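Local coordinates for putative phosphosugar isomerase (Clostridium difficile, PDB 3G68), which probably acts as a sugar-phosphate isomerase of the double-SIS-domain type, its exact substrate and reaction being unsettled, at residues 197-201 with 296-300; 202-208 with 325-329; 209-215 with 236-242; 229-234 with 321-326. One frame throughout, in Å; residues are numbered along the deposited sequence.

Contact 1: 197-201 with 296-300; sequences WIERN and DKNLK
A helix C-terminus is fastened here to the loop that leads into a short outer strand: residues 197-200 end helix 187-200, and facing them loop residues Asp-296 to Asn-298 run into strand 299-300. Nearest CA pairs are Trp-197 with Leu-299 (6.3 Å), Arg-200 with Asp-296 (6.9 Å) and Asn-201 with Lys-297 (6.4 Å). Asn-201 leaves helical geometry at phi/psi -107/23. Side-chain N-H groups from the helix end and the residue after it meet loop carbonyls: Asp-296 O accepts from Arg-200 NE (3.0 Å) and Asn-201 ND2 (2.9 Å). In the parallel sheet of this SIS-type alpha/beta domain, 299-300 is one of the two outermost strands within this chain; Trp-197 also touches Phe-286 of strand 284-289. The flat indole (chi1 t, chi2 82°) lays a face under Leu-299 CB, 3.6 Å from the five-membered ring centroid, a CH-pi contact, while NE1 at its edge donates to Lys-297 O (2.9 Å). Arg-200, chi1 and chi2 both t, adds a weak bond from NH2 to Asn-298 O (3.2 Å).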
loop_
_atom_site.group_PDB
_atom_site.type_symbol
_atom_site.label_atom_id
_atom_site.label_comp_id
_atom_site.label_asym_id
_atom_site.label_seq_id
_atom_site.Cartn_x
_atom_site.Cartn_y
_atom_site.Cartn_z
ATOM N N TRP B 197 20.670 9.359 38.463
ATOM C CA TRP B 197 21.294 10.440 39.257
ATOM C C TRP B 197 21.693 9.987 40.683
ATOM O O TRP B 197 22.792 10.330 41.149
ATOM C CB TRP B 197 20.375 11.664 39.243
ATOM C CG TRP B 197 20.599 12.754 40.253
ATOM C CD1 TRP B 197 21.509 13.794 40.191
ATOM C CD2 TRP B 197 19.809 12.984 41.407
ATOM N NE1 TRP B 197 21.351 14.624 41.277
ATOM C CE2 TRP B 197 20.309 14.156 42.035
ATOM C CE3 TRP B 197 18.752 12.283 42.016
ATOM C CZ2 TRP B 197 19.763 14.654 43.214
ATOM C CZ3 TRP B 197 18.219 12.775 43.189
ATOM C CH2 TRP B 197 18.735 13.949 43.784
ATOM N N ILE B 198 20.821 9.229 41.349
ATOM C CA ILE B 198 21.116 8.683 42.669
ATOM C C ILE B 198 22.350 7.770 42.633
ATOM O O ILE B 198 23.237 7.901 43.473
ATOM C CB ILE B 198 19.915 7.926 43.245
ATOM C CG1 ILE B 198 18.791 8.892 43.590
ATOM C CG2 ILE B 198 20.314 7.174 44.512
ATOM C CD1 ILE B 198 17.402 8.241 43.873
ATOM N N GLU B 199 22.392 6.880 41.633
ATOM C CA GLU B 199 23.479 5.940 41.451
ATOM C C GLU B 199 24.786 6.685 41.211
ATOM O O GLU B 199 25.815 6.347 41.791
ATOM C CB GLU B 199 23.131 5.000 40.284
ATOM C CG GLU B 199 24.141 3.918 39.996
ATOM C CD GLU B 199 24.363 2.951 41.129
ATOM O OE1 GLU B 199 23.421 2.617 41.881
ATOM O OE2 GLU B 199 25.512 2.476 41.229
ATOM N N ARG B 200 24.727 7.735 40.399
ATOM C CA ARG B 200 25.895 8.553 40.109
ATOM C C ARG B 200 26.429 9.311 41.364
ATOM O O ARG B 200 27.630 9.582 41.495
ATOM C CB ARG B 200 25.466 9.568 39.039
ATOM C CG ARG B 200 26.547 10.364 38.433
ATOM C CD ARG B 200 26.081 11.056 37.144
ATOM N NE ARG B 200 25.013 12.057 37.285
ATOM C CZ ARG B 200 23.770 11.994 36.787
ATOM N NH1 ARG B 200 23.339 10.981 36.052
ATOM N NH2 ARG B 200 22.939 13.006 37.008
ATOM N N ASN B 201 25.519 9.710 42.243
ATOM C CA ASN B 201 25.844 10.465 43.473
ATOM C C ASN B 201 25.729 9.653 44.745
ATOM O O ASN B 201 25.638 10.225 45.843
ATOM C CB ASN B 201 24.887 11.668 43.535
ATOM C CG ASN B 201 25.193 12.669 42.458
ATOM O OD1 ASN B 201 26.235 13.311 42.496
ATOM N ND2 ASN B 201 24.322 12.771 41.462
ATOM N N ASP B 296 27.683 16.272 37.466
ATOM C CA ASP B 296 27.194 14.983 37.933
ATOM C C ASP B 296 26.188 15.098 39.076
ATOM O O ASP B 296 25.296 14.264 39.224
ATOM C CB ASP B 296 28.348 14.102 38.413
ATOM C CG ASP B 296 29.107 13.447 37.283
ATOM O OD1 ASP B 296 28.807 13.699 36.098
ATOM O OD2 ASP B 296 30.007 12.646 37.612
ATOM N N LYS B 297 26.367 16.126 39.896
ATOM C CA LYS B 297 25.511 16.367 41.024
ATOM C C LYS B 297 24.121 16.864 40.652
ATOM O O LYS B 297 23.228 16.808 41.495
ATOM C CB LYS B 297 26.172 17.374 41.995
ATOM C CG LYS B 297 27.404 16.842 42.685
ATOM C CD LYS B 297 28.022 17.836 43.683
ATOM C CE LYS B 297 28.839 18.921 42.969
ATOM N NZ LYS B 297 29.593 19.676 43.989
ATOM N N ASN B 298 23.958 17.424 39.452
ATOM C CA ASN B 298 22.677 17.977 39.015
ATOM C C ASN B 298 21.797 16.972 38.264
ATOM O O ASN B 298 22.308 16.048 37.621
ATOM C CB ASN B 298 22.893 19.236 38.176
ATOM C CG ASN B 298 23.565 20.345 38.970
ATOM O OD1 ASN B 298 23.560 20.315 40.201
ATOM N ND2 ASN B 298 24.127 21.339 38.271
ATOM N N LEU B 299 20.478 17.134 38.412
ATOM C CA LEU B 299 19.489 16.271 37.774
ATOM C C LEU B 299 18.638 17.135 36.854
ATOM O O LEU B 299 17.810 17.929 37.319
ATOM C CB LEU B 299 18.588 15.586 38.796
ATOM C CG LEU B 299 17.383 14.781 38.253
ATOM C CD1 LEU B 299 17.833 13.686 37.247
ATOM C CD2 LEU B 299 16.597 14.157 39.403
ATOM N N LYS B 300 18.833 16.957 35.545
ATOM C CA LYS B 300 18.064 17.665 34.541
ATOM C C LYS B 300 16.831 16.835 34.194
ATOM O O LYS B 300 16.952 15.714 33.683
ATOM C CB LYS B 300 18.900 17.898 33.308
ATOM C CG LYS B 300 18.274 18.818 32.288
ATOM C CD LYS B 300 19.292 19.095 31.160
ATOM C CE LYS B 300 18.819 20.184 30.209
ATOM N NZ LYS B 300 19.928 20.653 29.286
#

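Contact 2: 202-208 with 325-329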
loop_
_atom_site.group_PDB
_atom_site.type_symbol
_atom_site.label_atom_id
_atom_site.label_comp_id
_atom_site.label_asym_id
_atom_site.label_seq_id
_atom_site.Cartn_x
_atom_site.Cartn_y
_atom_site.Cartn_z
ATOM N N LYS B 202 25.824 8.330 44.607
ATOM C CA LYS B 202 25.589 7.382 45.700
ATOM C C LYS B 202 26.432 7.649 46.951
ATOM O O LYS B 202 25.896 7.638 48.068
ATOM C CB LYS B 202 25.857 5.944 45.234
ATOM C CG LYS B 202 25.410 4.900 46.262
ATOM C CD LYS B 202 25.653 3.454 45.820
ATOM C CE LYS B 202 24.670 2.992 44.780
ATOM N NZ LYS B 202 24.909 1.550 44.411
ATOM N N GLU B 203 27.729 7.858 46.753
ATOM C CA GLU B 203 28.671 8.073 47.865
ATOM C C GLU B 203 28.277 9.297 48.714
ATOM O O GLU B 203 28.119 9.171 49.930
ATOM C CB GLU B 203 30.105 8.215 47.362
ATOM C CG GLU B 203 31.165 8.518 48.481
ATOM C CD GLU B 203 32.582 8.605 47.996
ATOM O OE1 GLU B 203 32.773 8.644 46.764
ATOM O OE2 GLU B 203 33.531 8.661 48.843
ATOM N N LYS B 204 28.152 10.465 48.087
ATOM C CA LYS B 204 27.729 11.667 48.833
ATOM C C LYS B 204 26.368 11.470 49.506
ATOM O O LYS B 204 26.169 11.910 50.653
ATOM C CB LYS B 204 27.711 12.914 47.947
ATOM C CG LYS B 204 29.086 13.458 47.596
ATOM C CD LYS B 204 28.962 14.790 46.892
ATOM C CE LYS B 204 30.330 15.483 46.783
ATOM N NZ LYS B 204 31.196 14.680 45.933
ATOM N N LEU B 205 25.405 10.824 48.831
ATOM C CA LEU B 205 24.088 10.637 49.441
ATOM C C LEU B 205 24.111 9.726 50.680
ATOM O O LEU B 205 23.460 10.033 51.670
ATOM C CB LEU B 205 23.041 10.161 48.424
ATOM C CG LEU B 205 22.778 11.137 47.268
ATOM C CD1 LEU B 205 21.896 10.511 46.184
ATOM C CD2 LEU B 205 22.168 12.458 47.727
ATOM N N VAL B 206 24.843 8.611 50.606
ATOM C CA VAL B 206 25.023 7.676 51.730
ATOM C C VAL B 206 25.682 8.380 52.908
ATOM O O VAL B 206 25.337 8.099 54.046
ATOM C CB VAL B 206 25.817 6.383 51.291
ATOM C CG1 VAL B 206 26.349 5.559 52.459
ATOM C CG2 VAL B 206 24.954 5.524 50.385
ATOM N N ASN B 207 26.601 9.303 52.636
ATOM C CA ASN B 207 27.310 10.036 53.686
ATOM C C ASN B 207 26.579 11.242 54.276
ATOM O O ASN B 207 27.146 11.895 55.146
ATOM C CB ASN B 207 28.662 10.546 53.157
ATOM C CG ASN B 207 29.651 9.438 52.928
ATOM O OD1 ASN B 207 29.521 8.362 53.506
ATOM N ND2 ASN B 207 30.678 9.703 52.094
ATOM N N SER B 208 25.371 11.530 53.808
ATOM C CA SER B 208 24.561 12.683 54.269
ATOM C C SER B 208 24.537 12.772 55.798
ATOM O O SER B 208 24.280 11.792 56.481
ATOM C CB SER B 208 23.117 12.621 53.773
ATOM O OG SER B 208 22.988 12.527 52.369
ATOM N N ILE B 325 18.431 5.105 49.492
ATOM C CA ILE B 325 19.646 5.412 50.270
ATOM C C ILE B 325 19.573 4.896 51.708
ATOM O O ILE B 325 20.580 4.403 52.195
ATOM C CB ILE B 325 20.036 6.907 50.135
ATOM C CG1 ILE B 325 20.275 7.236 48.643
ATOM C CG2 ILE B 325 21.266 7.259 50.987
ATOM C CD1 ILE B 325 21.531 6.546 47.965
ATOM N N PRO B 326 18.422 5.032 52.411
ATOM C CA PRO B 326 18.376 4.474 53.756
ATOM C C PRO B 326 18.732 2.983 53.844
ATOM O O PRO B 326 19.312 2.576 54.846
ATOM C CB PRO B 326 16.935 4.696 54.200
ATOM C CG PRO B 326 16.543 5.915 53.515
ATOM C CD PRO B 326 17.204 5.782 52.128
ATOM N N THR B 327 18.435 2.206 52.802
ATOM C CA THR B 327 18.803 0.776 52.785
ATOM C C THR B 327 20.329 0.593 52.850
ATOM O O THR B 327 20.801 -0.461 53.261
ATOM C CB THR B 327 18.206 0.022 51.552
ATOM O OG1 THR B 327 18.831 0.492 50.349
ATOM C CG2 THR B 327 16.728 0.273 51.444
ATOM N N LEU B 328 21.101 1.611 52.435
ATOM C CA LEU B 328 22.566 1.577 52.547
ATOM C C LEU B 328 23.075 2.187 53.864
ATOM O O LEU B 328 24.279 2.261 54.069
ATOM C CB LEU B 328 23.183 2.314 51.356
ATOM C CG LEU B 328 22.706 1.970 49.948
ATOM C CD1 LEU B 328 23.474 2.806 48.941
ATOM C CD2 LEU B 328 22.875 0.492 49.656
ATOM N N ARG B 329 22.170 2.578 54.763
ATOM C CA ARG B 329 22.462 3.216 56.042
ATOM C C ARG B 329 21.753 2.511 57.203
ATOM O O ARG B 329 21.424 3.128 58.219
ATOM C CB ARG B 329 22.024 4.705 56.010
ATOM C CG ARG B 329 22.713 5.563 54.979
ATOM C CD ARG B 329 21.875 6.808 54.618
ATOM N NE ARG B 329 21.473 7.656 55.759
ATOM C CZ ARG B 329 22.155 8.701 56.225
ATOM N NH1 ARG B 329 23.288 9.084 55.676
ATOM N NH2 ARG B 329 21.675 9.406 57.250
HETATM O O HOH W 1 24.167 9.862 59.053
#
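Val-206, Ile-325 and Arg-329 carry most of this contact between the short helix 202-206 and the turn that follows helix 316-324. Val-206 presents a compact, branched side chain at the helix end: its CG2 lies 3.4 Å from Leu-328 CD1 and 4.1 Å from Ile-325 CG2. Ile-325, whose CA-to-CB bond points toward the helix, also places CD1 3.9 Å from Leu-205 CB. Arg-329 supplies the polar part. A long, multiply donating guanidinium suits the carbonyls at and after a helix end, which are no longer all used by the helix: NH1 donates to Val-206 O (2.8 Å) and to Ser-208 O (3.0 Å), while NH2 bonds to Met-234 O of helix 220-234. Water 1 gives a hydrogen to Ser-208 O (3.2 Å) and weakly accepts from Arg-329 NH2 (3.1 Å). The arrangement is an arginine side chain hydrogen-bonded to main-chain carbonyls at and just after the end of a short helix, where the chain turns into strand 210-215 of the SIS-type alpha/beta domain.

Contact 3: 209-215 with 236-242; sequences KEIRIIG and IPVTGYE
Strands 210-215 and 238-242 are extended and run side by side in parallel, their axes 4.7 Å apart at closest approach and 19° from one another. They are the two strands of a beta-alpha-beta unit whose connecting helix is 220-234, in the parallel sheet of an SIS-type alpha/beta domain; 238-242 is one of its two outermost strands in this chain. Register pairs Ile-211 with Val-238 and continues in step to Gly-215 with Glu-242. The ladder runs Ile-211 N to Pro-237 O (3.0 Å), Thr-239 N to Ile-211 O (3.2 Å), Ile-213 N to Thr-239 O (3.0 Å), Tyr-241 N to Ile-213 O (2.8 Å) and Gly-215 N to Tyr-241 O (2.9 Å). Ile-211, Ile-213 and Val-238, beta-branched and apolar, share one face, where Ile-213 meets the connecting helix; Arg-212 and Tyr-241 (chi1 m) lie on the other. The extended Arg-212 side chain puts CD 3.5 Å from Tyr-241 CE1, and its NH2 donates to water 2 (3.0 Å), which lies 3.1 Å from Tyr-241 OH.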
loop_
_atom_site.group_PDB
_atom_site.type_symbol
_atom_site.label_atom_id
_atom_site.label_comp_id
_atom_site.label_asym_id
_atom_site.label_seq_id
_atom_site.Cartn_x
_atom_site.Cartn_y
_atom_site.Cartn_z
ATOM N N LYS B 209 24.877 13.950 56.299
ATOM C CA LYS B 209 24.918 14.267 57.724
ATOM C C LYS B 209 23.746 15.187 58.111
ATOM O O LYS B 209 23.191 15.011 59.172
ATOM C CB LYS B 209 26.227 14.956 58.068
ATOM C CG LYS B 209 27.453 14.026 57.963
ATOM C CD LYS B 209 28.740 14.755 58.188
ATOM C CE LYS B 209 29.937 13.800 58.090
ATOM N NZ LYS B 209 29.930 13.015 56.808
ATOM N N GLU B 210 23.444 16.188 57.280
ATOM C CA GLU B 210 22.287 17.080 57.499
ATOM C C GLU B 210 21.947 17.720 56.189
ATOM O O GLU B 210 22.857 18.111 55.407
ATOM C CB GLU B 210 22.542 18.086 58.629
ATOM C CG GLU B 210 23.718 19.011 58.475
ATOM C CD GLU B 210 23.380 20.323 57.806
ATOM O OE1 GLU B 210 22.243 20.455 57.325
ATOM O OE2 GLU B 210 24.279 21.239 57.772
ATOM N N ILE B 211 20.656 17.827 55.932
ATOM C CA ILE B 211 20.175 18.297 54.643
ATOM C C ILE B 211 19.230 19.485 54.755
ATOM O O ILE B 211 18.444 19.586 55.689
ATOM C CB ILE B 211 19.389 17.154 53.927
ATOM C CG1 ILE B 211 20.253 15.899 53.733
ATOM C CG2 ILE B 211 18.854 17.631 52.552
ATOM C CD1 ILE B 211 19.477 14.640 53.328
ATOM N N ARG B 212 19.293 20.372 53.773
ATOM C CA ARG B 212 18.342 21.451 53.628
ATOM C C ARG B 212 17.870 21.435 52.166
ATOM O O ARG B 212 18.645 21.122 51.283
ATOM C CB ARG B 212 18.953 22.808 54.013
ATOM C CG ARG B 212 19.197 22.897 55.494
ATOM C CD ARG B 212 19.614 24.302 55.871
ATOM N NE ARG B 212 19.879 24.390 57.295
ATOM C CZ ARG B 212 21.029 24.086 57.860
ATOM N NH1 ARG B 212 22.088 23.707 57.136
ATOM N NH2 ARG B 212 21.145 24.183 59.182
ATOM N N ILE B 213 16.589 21.659 51.934
ATOM C CA ILE B 213 16.027 21.716 50.574
ATOM C C ILE B 213 15.578 23.165 50.388
ATOM O O ILE B 213 14.950 23.736 51.287
ATOM C CB ILE B 213 14.823 20.772 50.373
ATOM C CG1 ILE B 213 15.201 19.344 50.741
ATOM C CG2 ILE B 213 14.323 20.834 48.907
ATOM C CD1 ILE B 213 13.993 18.375 50.706
ATOM N N ILE B 214 15.935 23.765 49.249
ATOM C CA ILE B 214 15.523 25.132 48.925
ATOM C C ILE B 214 14.640 25.041 47.681
ATOM O O ILE B 214 15.089 24.512 46.642
ATOM C CB ILE B 214 16.719 26.055 48.643
ATOM C CG1 ILE B 214 17.739 25.988 49.782
ATOM C CG2 ILE B 214 16.246 27.488 48.375
ATOM C CD1 ILE B 214 18.956 26.820 49.541
ATOM N N GLY B 215 13.387 25.494 47.804
ATOM C CA GLY B 215 12.406 25.456 46.707
ATOM C C GLY B 215 11.830 26.824 46.364
ATOM O O GLY B 215 12.021 27.797 47.091
ATOM N N ILE B 236 18.182 12.071 60.128
ATOM C CA ILE B 236 19.145 13.127 60.381
ATOM C C ILE B 236 18.362 14.425 60.292
ATOM O O ILE B 236 17.201 14.418 59.851
ATOM C CB ILE B 236 20.301 13.123 59.315
ATOM C CG1 ILE B 236 19.744 13.301 57.900
ATOM C CG2 ILE B 236 21.169 11.856 59.463
ATOM C CD1 ILE B 236 20.813 13.318 56.802
ATOM N N PRO B 237 18.985 15.542 60.671
ATOM C CA PRO B 237 18.265 16.796 60.496
ATOM C C PRO B 237 17.982 17.140 59.052
ATOM O O PRO B 237 18.904 17.121 58.202
ATOM C CB PRO B 237 19.197 17.836 61.125
ATOM C CG PRO B 237 19.976 17.053 62.119
ATOM C CD PRO B 237 20.256 15.772 61.382
ATOM N N VAL B 238 16.712 17.424 58.772
ATOM C CA VAL B 238 16.289 17.861 57.422
ATOM C C VAL B 238 15.221 18.934 57.512
ATOM O O VAL B 238 14.234 18.770 58.194
ATOM C CB VAL B 238 15.761 16.741 56.499
ATOM C CG1 VAL B 238 15.680 17.283 55.043
ATOM C CG2 VAL B 238 16.660 15.513 56.547
ATOM N N THR B 239 15.448 20.049 56.843
ATOM C CA THR B 239 14.478 21.133 56.828
ATOM C C THR B 239 14.338 21.679 55.416
ATOM O O THR B 239 15.314 21.755 54.673
ATOM C CB THR B 239 14.901 22.231 57.799
ATOM O OG1 THR B 239 15.082 21.637 59.093
ATOM C CG2 THR B 239 13.820 23.305 57.895
ATOM N N GLY B 240 13.112 22.057 55.044
ATOM C CA GLY B 240 12.811 22.640 53.720
ATOM C C GLY B 240 12.528 24.116 53.862
ATOM O O GLY B 240 11.951 24.541 54.877
ATOM N N TYR B 241 12.933 24.905 52.866
ATOM C CA TYR B 241 12.769 26.365 52.889
ATOM C C TYR B 241 12.385 26.904 51.528
ATOM O O TYR B 241 12.856 26.400 50.500
ATOM C CB TYR B 241 14.121 27.040 53.191
ATOM C CG TYR B 241 14.754 26.610 54.491
ATOM C CD1 TYR B 241 15.570 25.478 54.538
ATOM C CD2 TYR B 241 14.528 27.294 55.659
ATOM C CE1 TYR B 241 16.162 25.060 55.713
ATOM C CE2 TYR B 241 15.117 26.871 56.873
ATOM C CZ TYR B 241 15.927 25.739 56.876
ATOM O OH TYR B 241 16.507 25.309 58.027
ATOM N N GLU B 242 11.545 27.943 51.513
ATOM C CA GLU B 242 11.323 28.699 50.264
ATOM C C GLU B 242 12.615 29.547 50.050
ATOM O O GLU B 242 13.324 29.882 51.011
ATOM C CB GLU B 242 10.010 29.505 50.339
ATOM C CG GLU B 242 9.678 30.428 49.125
ATOM C CD GLU B 242 10.397 31.762 49.171
ATOM O OE1 GLU B 242 10.689 32.233 50.281
ATOM O OE2 GLU B 242 10.701 32.337 48.107
HETATM O O HOH W 2 18.295 23.946 60.232
#

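Contact 4: 229-234 with 321-326; sequences KLLETM and ICGEIP
This is apolar helix-to-helix packing inside the SIS-type alpha/beta domain: the C-terminal end of helix 220-234, which connects two strands of the parallel sheet, meets the end of helix 316-324. No hydrogen bond crosses the interface. Residues 229-234 and 321-324 are helical; Ile-325 and Pro-326 belong to the turn beyond. CA atoms are 5.7 Å apart at Leu-230 and Cys-322 and 5.6 Å at Met-234 and Pro-326. Lys-229 leads with its aliphatic part, CB lying 3.8 Å from Cys-322 SG, while its ammonium end turns away to a salt bridge with Glu-225. Leu-230, rotamer m,t, sets CD2 3.8 Å from both Cys-322 SG and Ile-321 CG2; the small thiol of Cys-322 (chi1 m) permits this close approach. Thr-233 points toward the second segment. Its chi1 of p turns OG1 back to donate to Lys-229 O (2.8 Å), satisfying the hydroxyl in a buried place, while its CB lies 3.7 Å from Pro-326 CG. Last comes Met-234, a selenomethionine whose CA-to-CB bond points sideways but whose end comes nearer, the three m chi angles bringing SE to 3.8 Å from Ile-325 CG2 and 3.9 Å from Pro-326 CD.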
loop_
_atom_site.group_PDB
_atom_site.type_symbol
_atom_site.label_atom_id
_atom_site.label_comp_id
_atom_site.label_asym_id
_atom_site.label_seq_id
_atom_site.Cartn_x
_atom_site.Cartn_y
_atom_site.Cartn_z
ATOM N N LYS B 229 9.953 13.646 54.573
ATOM C CA LYS B 229 10.182 12.230 54.195
ATOM C C LYS B 229 11.659 11.849 54.294
ATOM O O LYS B 229 11.981 10.750 54.745
ATOM C CB LYS B 229 9.587 11.893 52.825
ATOM C CG LYS B 229 8.044 11.872 52.841
ATOM C CD LYS B 229 7.501 10.677 53.629
ATOM C CE LYS B 229 6.185 10.958 54.341
ATOM N NZ LYS B 229 5.059 11.102 53.446
ATOM N N LEU B 230 12.544 12.768 53.933
ATOM C CA LEU B 230 13.993 12.527 54.124
ATOM C C LEU B 230 14.289 12.401 55.632
ATOM O O LEU B 230 15.064 11.541 56.047
ATOM C CB LEU B 230 14.840 13.655 53.532
ATOM C CG LEU B 230 15.090 13.701 52.011
ATOM C CD1 LEU B 230 15.746 15.028 51.600
ATOM C CD2 LEU B 230 15.944 12.518 51.582
ATOM N N LEU B 231 13.726 13.291 56.440
ATOM C CA LEU B 231 13.936 13.231 57.889
ATOM C C LEU B 231 13.526 11.877 58.442
ATOM O O LEU B 231 14.262 11.260 59.216
ATOM C CB LEU B 231 13.133 14.310 58.627
ATOM C CG LEU B 231 13.278 14.410 60.162
ATOM C CD1 LEU B 231 12.940 15.851 60.615
ATOM C CD2 LEU B 231 12.425 13.366 60.938
ATOM N N GLU B 232 12.347 11.427 58.050
ATOM C CA GLU B 232 11.800 10.154 58.564
ATOM C C GLU B 232 12.598 8.928 58.141
ATOM O O GLU B 232 12.630 7.942 58.864
ATOM C CB GLU B 232 10.358 10.000 58.097
ATOM C CG GLU B 232 9.392 11.008 58.722
ATOM C CD GLU B 232 7.966 10.956 58.130
ATOM O OE1 GLU B 232 7.753 10.427 57.015
ATOM O OE2 GLU B 232 7.056 11.485 58.797
ATOM N N THR B 233 13.272 8.998 56.998
ATOM C CA THR B 233 13.968 7.829 56.435
ATOM C C THR B 233 15.488 7.876 56.580
ATOM O O THR B 233 16.129 6.853 56.847
ATOM C CB THR B 233 13.564 7.646 54.956
ATOM O OG1 THR B 233 13.887 8.821 54.185
ATOM C CG2 THR B 233 12.063 7.366 54.856
HETATM N N MSE B 234 16.063 9.052 56.387
HETATM C CA MSE B 234 17.515 9.239 56.553
HETATM C C MSE B 234 17.868 9.434 58.024
HETATM O O MSE B 234 19.031 9.259 58.430
HETATM C CB MSE B 234 17.997 10.444 55.748
HETATM C CG MSE B 234 17.712 10.365 54.264
HETATM SE SE MSE B 234 18.891 9.113 53.365
HETATM C CE MSE B 234 20.526 10.176 53.477
ATOM N N ILE B 321 15.183 8.866 46.733
ATOM C CA ILE B 321 16.289 8.843 47.680
ATOM C C ILE B 321 15.820 8.199 48.979
ATOM O O ILE B 321 16.538 7.377 49.524
ATOM C CB ILE B 321 16.881 10.234 47.975
ATOM C CG1 ILE B 321 17.724 10.713 46.800
ATOM C CG2 ILE B 321 17.783 10.182 49.239
ATOM C CD1 ILE B 321 18.169 12.209 46.884
ATOM N N CYS B 322 14.606 8.544 49.424
ATOM C CA CYS B 322 14.039 7.969 50.653
ATOM C C CYS B 322 13.881 6.459 50.583
ATOM O O CYS B 322 14.029 5.771 51.591
ATOM C CB CYS B 322 12.712 8.629 51.031
ATOM S SG CYS B 322 12.824 10.409 51.374
ATOM N N GLY B 323 13.547 5.938 49.405
ATOM C CA GLY B 323 13.400 4.512 49.227
ATOM C C GLY B 323 14.732 3.789 49.121
ATOM O O GLY B 323 14.882 2.686 49.675
ATOM N N GLU B 324 15.709 4.401 48.450
ATOM C CA GLU B 324 16.975 3.713 48.144
ATOM C C GLU B 324 18.197 3.879 49.060
ATOM O O GLU B 324 18.944 2.924 49.316
ATOM C CB GLU B 324 17.448 4.108 46.760
ATOM C CG GLU B 324 16.522 3.659 45.644
ATOM C CD GLU B 324 17.173 3.845 44.247
ATOM O OE1 GLU B 324 18.203 4.542 44.159
ATOM O OE2 GLU B 324 16.650 3.301 43.240
ATOM N N ILE B 325 18.431 5.105 49.492
ATOM C CA ILE B 325 19.646 5.412 50.270
ATOM C C ILE B 325 19.573 4.896 51.708
ATOM O O ILE B 325 20.580 4.403 52.195
ATOM C CB ILE B 325 20.036 6.907 50.135
ATOM C CG1 ILE B 325 20.275 7.236 48.643
ATOM C CG2 ILE B 325 21.266 7.259 50.987
ATOM C CD1 ILE B 325 21.531 6.546 47.965
ATOM N N PRO B 326 18.422 5.032 52.411
ATOM C CA PRO B 326 18.376 4.474 53.756
ATOM C C PRO B 326 18.732 2.983 53.844
ATOM O O PRO B 326 19.312 2.576 54.846
ATOM C CB PRO B 326 16.935 4.696 54.200
ATOM C CG PRO B 326 16.543 5.915 53.515
ATOM C CD PRO B 326 17.204 5.782 52.128
#

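How the contacts relate
From the N terminus, the chain leaves helix 187-200 through contact 1, passes at once into helix 202-206 of contact 2, and then enters the first strand of contact 3. Contact 3 closes the shortest loop, around the beta-alpha-beta unit, and lies wholly within the longer loops of contacts 1 and 2. Contact 4 starts on the connecting helix of that unit, so its loop crosses that of contact 3; it crosses contact 1 as well, and contact 1 crosses contact 2. Contacts 2 and 4 finish on the same part of the chain, sharing Ile-325 and Pro-326. Ile-321 of contact 4 touches both Trp-197 and Leu-205, so helices 187-200, 202-206, 220-234 and 316-324 pack together beside one sheet.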